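Local coordinates for protein alpha-glucosidase (Bacteroides thetaiotaomicron, PDB 5XFM) that hydrolyses beta-L-arabinopyranosides and alpha-galactosides, as a bifunctional, calcium-containing enzyme of glycoside hydrolase family 97, at residues T153-P158 / E175-A181; H191-C197 / S221-D225; W206-T212 / P259-V265. The protein carries 1 engineered substitution. All coordinates share one frame. Residues are numbered along the deposited sequence.

Contact 1 (T153-P158 / E175-A181); sequences TTFLCP and EEYKADA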
loop_
_atom_site.group_PDB
_atom_site.type_symbol
_atom_site.label_atom_id
_atom_site.label_comp_id
_atom_site.label_asym_id
_atom_site.label_seq_id
_atom_site.Cartn_x
_atom_site.Cartn_y
_atom_site.Cartn_z
ATOM N N THR A 153 -7.906 12.605 -16.702
ATOM C CA THR A 153 -6.787 13.179 -15.947
ATOM C C THR A 153 -6.189 12.164 -14.960
ATOM O O THR A 153 -6.767 11.107 -14.707
ATOM C CB THR A 153 -7.193 14.462 -15.195
ATOM O OG1 THR A 153 -8.360 14.215 -14.407
ATOM C CG2 THR A 153 -7.478 15.582 -16.183
ATOM N N THR A 154 -5.017 12.483 -14.419
ATOM C CA THR A 154 -4.234 11.496 -13.681
ATOM C C THR A 154 -3.774 11.960 -12.296
ATOM O O THR A 154 -3.561 13.148 -12.062
ATOM C CB THR A 154 -2.980 11.089 -14.489
ATOM O OG1 THR A 154 -1.987 12.113 -14.368
ATOM C CG2 THR A 154 -3.313 10.906 -15.969
ATOM N N PHE A 155 -3.611 10.997 -11.391
ATOM C CA PHE A 155 -3.072 11.225 -10.052
ATOM C C PHE A 155 -1.928 10.238 -9.844
ATOM O O PHE A 155 -2.121 9.159 -9.274
ATOM C CB PHE A 155 -4.147 11.039 -8.973
ATOM C CG PHE A 155 -5.326 11.978 -9.101
ATOM C CD1 PHE A 155 -6.249 11.831 -10.127
ATOM C CD2 PHE A 155 -5.537 12.976 -8.165
ATOM C CE1 PHE A 155 -7.336 12.684 -10.239
ATOM C CE2 PHE A 155 -6.625 13.830 -8.266
ATOM C CZ PHE A 155 -7.527 13.682 -9.305
ATOM N N LEU A 156 -0.740 10.615 -10.308
ATOM C CA LEU A 156 0.404 9.711 -10.367
ATOM C C LEU A 156 1.645 10.224 -9.639
ATOM O O LEU A 156 1.887 11.431 -9.569
ATOM C CB LEU A 156 0.777 9.450 -11.831
ATOM C CG LEU A 156 -0.368 9.143 -12.797
ATOM C CD1 LEU A 156 0.099 9.123 -14.250
ATOM C CD2 LEU A 156 -0.978 7.808 -12.424
ATOM N N CYS A 157 2.442 9.295 -9.123
ATOM C CA CYS A 157 3.781 9.621 -8.648
ATOM C C CYS A 157 4.792 8.855 -9.499
ATOM O O CYS A 157 4.605 7.668 -9.796
ATOM C CB CYS A 157 3.944 9.287 -7.163
ATOM S SG CYS A 157 3.733 7.540 -6.759
ATOM N N PRO A 158 5.873 9.533 -9.894
ATOM C CA PRO A 158 6.810 8.969 -10.862
ATOM C C PRO A 158 7.739 7.935 -10.256
ATOM O O PRO A 158 7.971 7.939 -9.047
ATOM C CB PRO A 158 7.601 10.191 -11.307
ATOM C CG PRO A 158 7.668 11.016 -10.048
ATOM C CD PRO A 158 6.320 10.854 -9.412
ATOM N N GLU A 175 8.028 9.110 -3.899
ATOM C CA GLU A 175 7.919 10.273 -4.772
ATOM C C GLU A 175 6.584 10.991 -4.604
ATOM O O GLU A 175 5.662 10.485 -3.963
ATOM C CB GLU A 175 8.124 9.860 -6.232
ATOM C CG GLU A 175 9.420 9.082 -6.465
ATOM C CD GLU A 175 10.677 9.899 -6.214
ATOM O OE1 GLU A 175 10.668 11.124 -6.469
ATOM O OE2 GLU A 175 11.678 9.311 -5.745
ATOM N N GLU A 176 6.491 12.183 -5.180
ATOM C CA GLU A 176 5.335 13.040 -4.964
ATOM C C GLU A 176 4.323 12.910 -6.088
ATOM O O GLU A 176 4.674 12.535 -7.206
ATOM C CB GLU A 176 5.770 14.496 -4.834
ATOM C CG GLU A 176 6.572 14.787 -3.592
ATOM C CD GLU A 176 7.044 16.219 -3.542
ATOM O OE1 GLU A 176 6.296 17.074 -3.018
ATOM O OE2 GLU A 176 8.153 16.493 -4.039
ATOM N N TYR A 177 3.071 13.248 -5.777
ATOM C CA TYR A 177 1.964 13.183 -6.730
ATOM C C TYR A 177 1.645 14.525 -7.378
ATOM O O TYR A 177 2.009 15.575 -6.858
ATOM C CB TYR A 177 0.692 12.675 -6.044
ATOM C CG TYR A 177 0.731 11.246 -5.572
ATOM C CD1 TYR A 177 1.317 10.914 -4.352
ATOM C CD2 TYR A 177 0.149 10.231 -6.327
ATOM C CE1 TYR A 177 1.346 9.613 -3.902
ATOM C CE2 TYR A 177 0.169 8.917 -5.886
ATOM C CZ TYR A 177 0.769 8.615 -4.671
ATOM O OH TYR A 177 0.796 7.323 -4.220
ATOM N N LYS A 178 0.977 14.461 -8.528
ATOM C CA LYS A 178 0.293 15.606 -9.120
ATOM C C LYS A 178 -1.190 15.276 -9.280
ATOM O O LYS A 178 -1.545 14.226 -9.823
ATOM C CB LYS A 178 0.890 15.982 -10.476
ATOM C CG LYS A 178 2.342 16.411 -10.445
ATOM C CD LYS A 178 2.741 17.040 -11.776
ATOM C CE LYS A 178 2.823 15.996 -12.890
ATOM N NZ LYS A 178 3.126 16.577 -14.231
ATOM N N ALA A 179 -2.056 16.149 -8.779
ATOM C CA ALA A 179 -3.485 15.872 -8.817
ATOM C C ALA A 179 -4.106 16.415 -10.095
ATOM O O ALA A 179 -3.812 17.533 -10.504
ATOM C CB ALA A 179 -4.181 16.465 -7.595
ATOM N N ASP A 180 -4.968 15.614 -10.713
ATOM C CA ASP A 180 -5.658 15.998 -11.939
ATOM C C ASP A 180 -4.713 16.546 -13.006
ATOM O O ASP A 180 -5.004 17.548 -13.656
ATOM C CB ASP A 180 -6.759 17.010 -11.616
ATOM C CG ASP A 180 -8.084 16.335 -11.317
ATOM O OD1 ASP A 180 -8.546 15.540 -12.166
ATOM O OD2 ASP A 180 -8.644 16.557 -10.222
ATOM N N ALA A 181 -3.575 15.882 -13.165
ATOM C CA ALA A 181 -2.614 16.233 -14.196
ATOM C C ALA A 181 -3.120 15.808 -15.569
ATOM O O ALA A 181 -3.830 14.811 -15.691
ATOM C CB ALA A 181 -1.278 15.586 -13.906
#
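The ring of Tyr-177 lies flat against Cys-157, whose CB sits 3.9 Å from the ring centroid and almost on its normal, a CH-pi contact. The sulfur is over the same ring, with SG 3.8 Å from Tyr-177 CZ, so the cysteine makes a sulfur-aromatic contact as well. This pairing belongs to the margin of the large antiparallel sheet in the N-terminal domain, a region of the galactose mutarotase clan, where 178-182 is the outermost strand within the chain and 153-156 its neighbour. The main chains are firmly joined at one end. Thr-154 N donates to Ala-181 O (2.9 Å), and Ala-181 N donates back to Thr-154 O (2.9 Å). Because Asp-180 and Ala-181 both face Thr-154, a G1 beta bulge interrupts the strand, and Asp-180 accordingly takes up a positive phi. Farther along, the chains are held more loosely, with a weak bond from Lys-178 N to Leu-156 O at 3.3 Å and a CA-H...O contact from Phe-155 CA to Lys-178 O at 3.4 Å. Phe-155 covers the bend, its ring face against the Ala-179 to Asp-180 peptide and CE2 3.7 Å from Ala-179 CB. On the other side of 153-156 lies strand 197-200, whose Arg-200 forms a salt bridge with Asp-180. At the far end, Glu-175 directly follows the calcium ligand Glu-174, and its carboxylate pairs with Lys-170. Although its CA-to-CB bond points away, the Asp-180 side chain, with chi1 at -90°, returns its carboxylate to 153-158, where OD1 accepts a short 2.6 Å hydrogen bond from Thr-153 OG1.

Contact 2 (H191-C197 / S221-D225); sequences HGYTFPC and SRLSD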
loop_
_atom_site.group_PDB
_atom_site.type_symbol
_atom_site.label_atom_id
_atom_site.label_comp_id
_atom_site.label_asym_id
_atom_site.label_seq_id
_atom_site.Cartn_x
_atom_site.Cartn_y
_atom_site.Cartn_z
ATOM N N HIS A 191 10.794 7.783 -16.333
ATOM C CA HIS A 191 10.699 6.338 -16.139
ATOM C C HIS A 191 9.277 5.890 -15.802
ATOM O O HIS A 191 9.080 4.841 -15.192
ATOM C CB HIS A 191 11.673 5.888 -15.049
ATOM C CG HIS A 191 13.106 6.202 -15.357
ATOM N ND1 HIS A 191 13.768 5.676 -16.447
ATOM C CD2 HIS A 191 14.005 6.988 -14.718
ATOM C CE1 HIS A 191 15.009 6.128 -16.468
ATOM N NE2 HIS A 191 15.180 6.925 -15.429
ATOM N N GLY A 192 8.288 6.667 -16.232
ATOM C CA GLY A 192 6.897 6.363 -15.943
ATOM C C GLY A 192 6.533 6.459 -14.470
ATOM O O GLY A 192 7.108 7.249 -13.730
ATOM N N TYR A 193 5.581 5.641 -14.037
ATOM C CA TYR A 193 4.970 5.808 -12.720
ATOM C C TYR A 193 4.833 4.487 -11.973
ATOM O O TYR A 193 4.603 3.443 -12.583
ATOM C CB TYR A 193 3.598 6.462 -12.875
ATOM C CG TYR A 193 3.620 7.631 -13.827
ATOM C CD1 TYR A 193 3.936 8.906 -13.386
ATOM C CD2 TYR A 193 3.350 7.451 -15.178
ATOM C CE1 TYR A 193 3.967 9.970 -14.260
ATOM C CE2 TYR A 193 3.383 8.511 -16.059
ATOM C CZ TYR A 193 3.691 9.766 -15.596
ATOM O OH TYR A 193 3.716 10.819 -16.469
ATOM N N THR A 194 4.967 4.524 -10.655
ATOM C CA THR A 194 4.808 3.300 -9.878
ATOM C C THR A 194 3.361 3.105 -9.438
ATOM O O THR A 194 2.625 4.077 -9.236
ATOM C CB THR A 194 5.728 3.268 -8.643
ATOM O OG1 THR A 194 5.404 4.348 -7.762
ATOM C CG2 THR A 194 7.178 3.339 -9.074
ATOM N N PHE A 195 2.967 1.838 -9.309
ATOM C CA PHE A 195 1.622 1.459 -8.879
ATOM C C PHE A 195 1.368 1.877 -7.439
ATOM O O PHE A 195 2.316 2.037 -6.668
ATOM C CB PHE A 195 1.408 -0.058 -9.035
ATOM C CG PHE A 195 1.337 -0.526 -10.464
ATOM C CD1 PHE A 195 0.476 0.082 -11.369
ATOM C CD2 PHE A 195 2.129 -1.578 -10.901
ATOM C CE1 PHE A 195 0.404 -0.349 -12.683
ATOM C CE2 PHE A 195 2.065 -2.013 -12.215
ATOM C CZ PHE A 195 1.200 -1.397 -13.108
ATOM N N PRO A 196 0.090 2.088 -7.075
ATOM C CA PRO A 196 -1.058 2.075 -7.992
ATOM C C PRO A 196 -1.250 3.434 -8.651
ATOM O O PRO A 196 -0.648 4.426 -8.225
ATOM C CB PRO A 196 -2.229 1.715 -7.074
ATOM C CG PRO A 196 -1.841 2.328 -5.754
ATOM C CD PRO A 196 -0.341 2.148 -5.666
ATOM N N CYS A 197 -2.082 3.473 -9.683
ATOM C CA CYS A 197 -2.226 4.672 -10.493
ATOM C C CYS A 197 -3.691 5.055 -10.665
ATOM O O CYS A 197 -4.482 4.271 -11.181
ATOM C CB CYS A 197 -1.576 4.447 -11.853
ATOM S SG CYS A 197 0.167 4.039 -11.745
ATOM N N SER A 221 6.296 -4.680 -11.415
ATOM C CA SER A 221 6.146 -3.859 -12.611
ATOM C C SER A 221 5.617 -2.470 -12.277
ATOM O O SER A 221 5.244 -2.190 -11.135
ATOM C CB SER A 221 5.228 -4.545 -13.625
ATOM O OG SER A 221 5.891 -5.628 -14.252
ATOM N N ARG A 222 5.585 -1.609 -13.287
ATOM C CA ARG A 222 5.129 -0.233 -13.120
ATOM C C ARG A 222 4.503 0.246 -14.429
ATOM O O ARG A 222 4.421 -0.521 -15.392
ATOM C CB ARG A 222 6.285 0.677 -12.733
ATOM C CG ARG A 222 7.201 0.962 -13.895
ATOM C CD ARG A 222 8.395 1.775 -13.504
ATOM N NE ARG A 222 9.214 2.042 -14.675
ATOM C CZ ARG A 222 10.150 1.220 -15.123
ATOM N NH1 ARG A 222 10.373 0.078 -14.494
ATOM N NH2 ARG A 222 10.848 1.534 -16.205
ATOM N N LEU A 223 4.045 1.493 -14.472
ATOM C CA LEU A 223 3.544 2.046 -15.730
ATOM C C LEU A 223 4.613 2.883 -16.431
ATOM O O LEU A 223 5.390 3.600 -15.780
ATOM C CB LEU A 223 2.276 2.887 -15.510
ATOM C CG LEU A 223 0.972 2.131 -15.225
ATOM C CD1 LEU A 223 -0.238 3.061 -15.276
ATOM C CD2 LEU A 223 0.798 0.949 -16.164
ATOM N N SER A 224 4.675 2.756 -17.755
ATOM C CA SER A 224 5.571 3.579 -18.565
ATOM C C SER A 224 5.077 5.019 -18.636
ATOM O O SER A 224 4.025 5.363 -18.099
ATOM C CB SER A 224 5.691 3.035 -19.991
ATOM O OG SER A 224 4.462 3.152 -20.694
ATOM N N ASP A 225 5.848 5.867 -19.305
ATOM C CA ASP A 225 5.336 7.165 -19.708
ATOM C C ASP A 225 4.218 6.932 -20.729
ATOM O O ASP A 225 4.106 5.838 -21.301
ATOM C CB ASP A 225 6.441 8.039 -20.306
ATOM C CG ASP A 225 7.252 8.764 -19.244
ATOM O OD1 ASP A 225 8.465 8.488 -19.127
ATOM O OD2 ASP A 225 6.688 9.639 -18.559
HETATM O O HOH W 1 3.607 10.405 -19.136
HETATM O O HOH W 2 5.514 0.223 -9.695
#
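Ser-221 opens the segment with its carbonyl directed at a bridging water, which donates to Ser-221 O (2.8 Å) and accepts from Phe-195 N (3.0 Å); the same carbonyl also receives a hydrogen bond from Arg-439. Arg-222 then sends its side chain along the 191-197 loop, and its NE donates to His-191 O at 2.8 Å. Its CA touches the Phe-195 ring, 3.7 Å from CE2. Leu-223 is the centre of the contact. Its backbone forms a reciprocal pair with Tyr-193, Tyr-193 N to Leu-223 O at 2.7 Å and Leu-223 N to Tyr-193 O at 2.8 Å, while its side chain fills the space between Phe-195 (CE1 to CG, 3.6 Å) and Cys-197 (SG to CD1, 3.7 Å). At Ser-224 the chains come so close, 4.0 Å from its CA to that of Gly-192, that a CB on Gly-192 would clash with Leu-223 O; the positive phi there also suits glycine. Asp-225 finishes the run. Its OD1 accepts a weak bond from Gly-192 N (3.4 Å), whereas OD2 is bonded to Ser-187 and lies 3.2 Å from a water that is 2.7 Å from Tyr-193 OH. The Tyr-193/Leu-223 pair is a single antiparallel bridge of the hydrogen-bonded kind; with the contacts around it, it fastens the cis-proline loop leading into strand 197-200 to short strand 222-223, itself paired with 231-235 in the other antiparallel sheet of this beta-rich N-terminal domain.

Contact 3 (W206-T212 / P259-V265); sequences WVLVSET and PWRTITV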
loop_
_atom_site.group_PDB
_atom_site.type_symbol
_atom_site.label_atom_id
_atom_site.label_comp_id
_atom_site.label_asym_id
_atom_site.label_seq_id
_atom_site.Cartn_x
_atom_site.Cartn_y
_atom_site.Cartn_z
ATOM N N TRP A 206 -14.063 6.757 -12.150
ATOM C CA TRP A 206 -12.678 6.556 -11.748
ATOM C C TRP A 206 -12.124 5.175 -12.101
ATOM O O TRP A 206 -12.844 4.168 -12.092
ATOM C CB TRP A 206 -12.536 6.780 -10.236
ATOM C CG TRP A 206 -13.055 8.108 -9.752
ATOM C CD1 TRP A 206 -14.349 8.426 -9.453
ATOM C CD2 TRP A 206 -12.287 9.298 -9.528
ATOM N NE1 TRP A 206 -14.432 9.735 -9.045
ATOM C CE2 TRP A 206 -13.179 10.292 -9.082
ATOM C CE3 TRP A 206 -10.929 9.616 -9.652
ATOM C CZ2 TRP A 206 -12.757 11.588 -8.764
ATOM C CZ3 TRP A 206 -10.511 10.898 -9.334
ATOM C CH2 TRP A 206 -11.425 11.869 -8.897
ATOM N N VAL A 207 -10.824 5.145 -12.372
ATOM C CA VAL A 207 -10.093 3.907 -12.623
ATOM C C VAL A 207 -8.771 3.855 -11.834
ATOM O O VAL A 207 -7.988 4.786 -11.877
ATOM C CB VAL A 207 -9.783 3.741 -14.115
ATOM C CG1 VAL A 207 -8.857 2.548 -14.336
ATOM C CG2 VAL A 207 -11.078 3.594 -14.925
ATOM N N LEU A 208 -8.535 2.772 -11.103
ATOM C CA LEU A 208 -7.260 2.543 -10.430
ATOM C C LEU A 208 -6.539 1.326 -11.007
ATOM O O LEU A 208 -7.048 0.205 -10.945
ATOM C CB LEU A 208 -7.474 2.342 -8.935
ATOM C CG LEU A 208 -6.208 2.162 -8.093
ATOM C CD1 LEU A 208 -5.448 3.480 -7.891
ATOM C CD2 LEU A 208 -6.541 1.497 -6.764
ATOM N N VAL A 209 -5.358 1.553 -11.567
ATOM C CA VAL A 209 -4.552 0.490 -12.166
ATOM C C VAL A 209 -3.466 0.016 -11.203
ATOM O O VAL A 209 -2.713 0.828 -10.665
ATOM C CB VAL A 209 -3.901 0.968 -13.482
ATOM C CG1 VAL A 209 -2.906 -0.043 -14.005
ATOM C CG2 VAL A 209 -4.977 1.275 -14.523
ATOM N N SER A 210 -3.389 -1.289 -10.965
ATOM C CA SER A 210 -2.319 -1.814 -10.120
ATOM C C SER A 210 -1.953 -3.242 -10.506
ATOM O O SER A 210 -2.295 -3.703 -11.588
ATOM C CB SER A 210 -2.716 -1.753 -8.646
ATOM O OG SER A 210 -1.569 -1.804 -7.815
ATOM N N GLU A 211 -1.240 -3.933 -9.628
ATOM C CA GLU A 211 -0.947 -5.342 -9.852
ATOM C C GLU A 211 -0.828 -6.058 -8.514
ATOM O O GLU A 211 -0.445 -5.454 -7.504
ATOM C CB GLU A 211 0.339 -5.515 -10.670
ATOM C CG GLU A 211 1.610 -5.338 -9.861
ATOM C CD GLU A 211 2.871 -5.575 -10.667
ATOM O OE1 GLU A 211 2.812 -6.323 -11.664
ATOM O OE2 GLU A 211 3.921 -5.002 -10.295
ATOM N N THR A 212 -1.151 -7.346 -8.504
ATOM C CA THR A 212 -1.037 -8.125 -7.277
ATOM C C THR A 212 -0.567 -9.550 -7.541
ATOM O O THR A 212 -0.616 -10.036 -8.678
ATOM C CB THR A 212 -2.377 -8.168 -6.524
ATOM O OG1 THR A 212 -2.187 -8.770 -5.238
ATOM C CG2 THR A 212 -3.406 -8.964 -7.317
ATOM N N PRO A 259 1.810 -12.275 -12.869
ATOM C CA PRO A 259 0.963 -11.735 -11.799
ATOM C C PRO A 259 -0.348 -11.164 -12.337
ATOM O O PRO A 259 -0.557 -11.114 -13.552
ATOM C CB PRO A 259 1.821 -10.626 -11.191
ATOM C CG PRO A 259 3.221 -10.968 -11.563
ATOM C CD PRO A 259 3.143 -11.653 -12.888
ATOM N N TRP A 260 -1.231 -10.753 -11.436
ATOM C CA TRP A 260 -2.510 -10.190 -11.837
ATOM C C TRP A 260 -2.386 -8.685 -12.098
ATOM O O TRP A 260 -1.835 -7.952 -11.281
ATOM C CB TRP A 260 -3.567 -10.453 -10.765
ATOM C CG TRP A 260 -3.833 -11.916 -10.532
ATOM C CD1 TRP A 260 -3.186 -12.735 -9.645
ATOM C CD2 TRP A 260 -4.804 -12.735 -11.198
ATOM N NE1 TRP A 260 -3.695 -14.010 -9.719
ATOM C CE2 TRP A 260 -4.693 -14.037 -10.660
ATOM C CE3 TRP A 260 -5.762 -12.497 -12.189
ATOM C CZ2 TRP A 260 -5.500 -15.092 -11.082
ATOM C CZ3 TRP A 260 -6.564 -13.551 -12.607
ATOM C CH2 TRP A 260 -6.424 -14.831 -12.055
ATOM N N ARG A 261 -2.876 -8.244 -13.251
ATOM C CA ARG A 261 -3.048 -6.827 -13.553
ATOM C C ARG A 261 -4.437 -6.432 -13.058
ATOM O O ARG A 261 -5.413 -7.116 -13.375
ATOM C CB ARG A 261 -2.955 -6.595 -15.052
ATOM C CG ARG A 261 -1.793 -7.299 -15.727
ATOM C CD ARG A 261 -0.488 -6.759 -15.270
ATOM N NE ARG A 261 0.665 -7.542 -15.712
ATOM C CZ ARG A 261 1.706 -7.803 -14.925
ATOM N NH1 ARG A 261 1.711 -7.384 -13.663
ATOM N NH2 ARG A 261 2.725 -8.510 -15.381
ATOM N N THR A 262 -4.552 -5.339 -12.313
ATOM C CA THR A 262 -5.834 -5.012 -11.696
ATOM C C THR A 262 -6.387 -3.652 -12.113
ATOM O O THR A 262 -5.667 -2.649 -12.169
ATOM C CB THR A 262 -5.739 -5.049 -10.158
ATOM O OG1 THR A 262 -4.948 -3.946 -9.696
ATOM C CG2 THR A 262 -5.101 -6.365 -9.690
ATOM N N ILE A 263 -7.687 -3.634 -12.385
ATOM C CA ILE A 263 -8.402 -2.427 -12.763
ATOM C C ILE A 263 -9.631 -2.231 -11.876
ATOM O O ILE A 263 -10.606 -2.969 -11.988
ATOM C CB ILE A 263 -8.862 -2.479 -14.226
ATOM C CG1 ILE A 263 -7.721 -2.930 -15.139
ATOM C CG2 ILE A 263 -9.426 -1.133 -14.660
ATOM C CD1 ILE A 263 -8.164 -3.209 -16.568
ATOM N N THR A 264 -9.575 -1.256 -10.979
ATOM C CA THR A 264 -10.714 -0.955 -10.124
ATOM C C THR A 264 -11.477 0.207 -10.739
ATOM O O THR A 264 -10.953 1.304 -10.853
ATOM C CB THR A 264 -10.267 -0.598 -8.697
ATOM O OG1 THR A 264 -9.542 -1.697 -8.138
ATOM C CG2 THR A 264 -11.465 -0.272 -7.814
ATOM N N VAL A 265 -12.709 -0.025 -11.155
ATOM C CA VAL A 265 -13.412 0.979 -11.946
ATOM C C VAL A 265 -14.785 1.259 -11.341
ATOM O O VAL A 265 -15.437 0.352 -10.830
ATOM C CB VAL A 265 -13.515 0.540 -13.425
ATOM C CG1 VAL A 265 -13.793 -0.942 -13.517
ATOM C CG2 VAL A 265 -14.566 1.357 -14.189
HETATM O O HOH W 3 -6.955 -2.020 -9.098
#
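Two regular antiparallel strands meet here, with reciprocal backbone bonds at Leu-208/Thr-264, Ser-210/Thr-262 and Thr-212/Trp-260. On one face Val-207 adopts the t rotamer and Ile-263 the m rotamer, bringing Val-207 CG1 within 3.7 Å of Ile-263 CG2. Farther along that face, Glu-211 (chi1 p) meets Arg-261, whose first two torsions are both m and curl its end back across the strands; OE1 and NH1 form a salt bridge at 2.5 Å, bent and weak as a hydrogen bond. Glu-142 is a second partner of the arginine, and Arg-439 of the glutamate. The opposite face has Thr-262 in p, its OG1 2.8 Å from a water, which donates to Leu-208 O and Thr-264 OG1; Thr-264 OG1 is also bonded to Asp-121. Thr-212, in t, sets CG2 3.8 Å from Trp-260 CB, and the m rotamer of Trp-260 carries its indole away toward Ala-123 and Arg-125. The pair is flanked by strands 197-200 and 121-128, and strand 47-59 packs on the valine face through Met-49 and Leu-50.

In the fold
All three contacts lie in the N-terminal region of family 97. Contact 1 closes before the others open, whereas contacts 2 and 3 interleave along the chain. Contacts 1 and 3, with centres about 16 Å apart, pair strands of the same antiparallel sheet, in the order 178-182, 153-156, 197-200, 206-212, 256-266. Contact 2 lies about 11 Å from contact 1 and 12 Å from contact 3, centre to centre. Its 191-197 loop runs into the strand between them: Thr-194 N probably bonds to Cys-157 O (3.3 Å), and Val-209 N to Cys-197 O (2.9 Å). Contact 2 thereby ties the entry to strand 197-200 to the other antiparallel sheet, through strand 222-223.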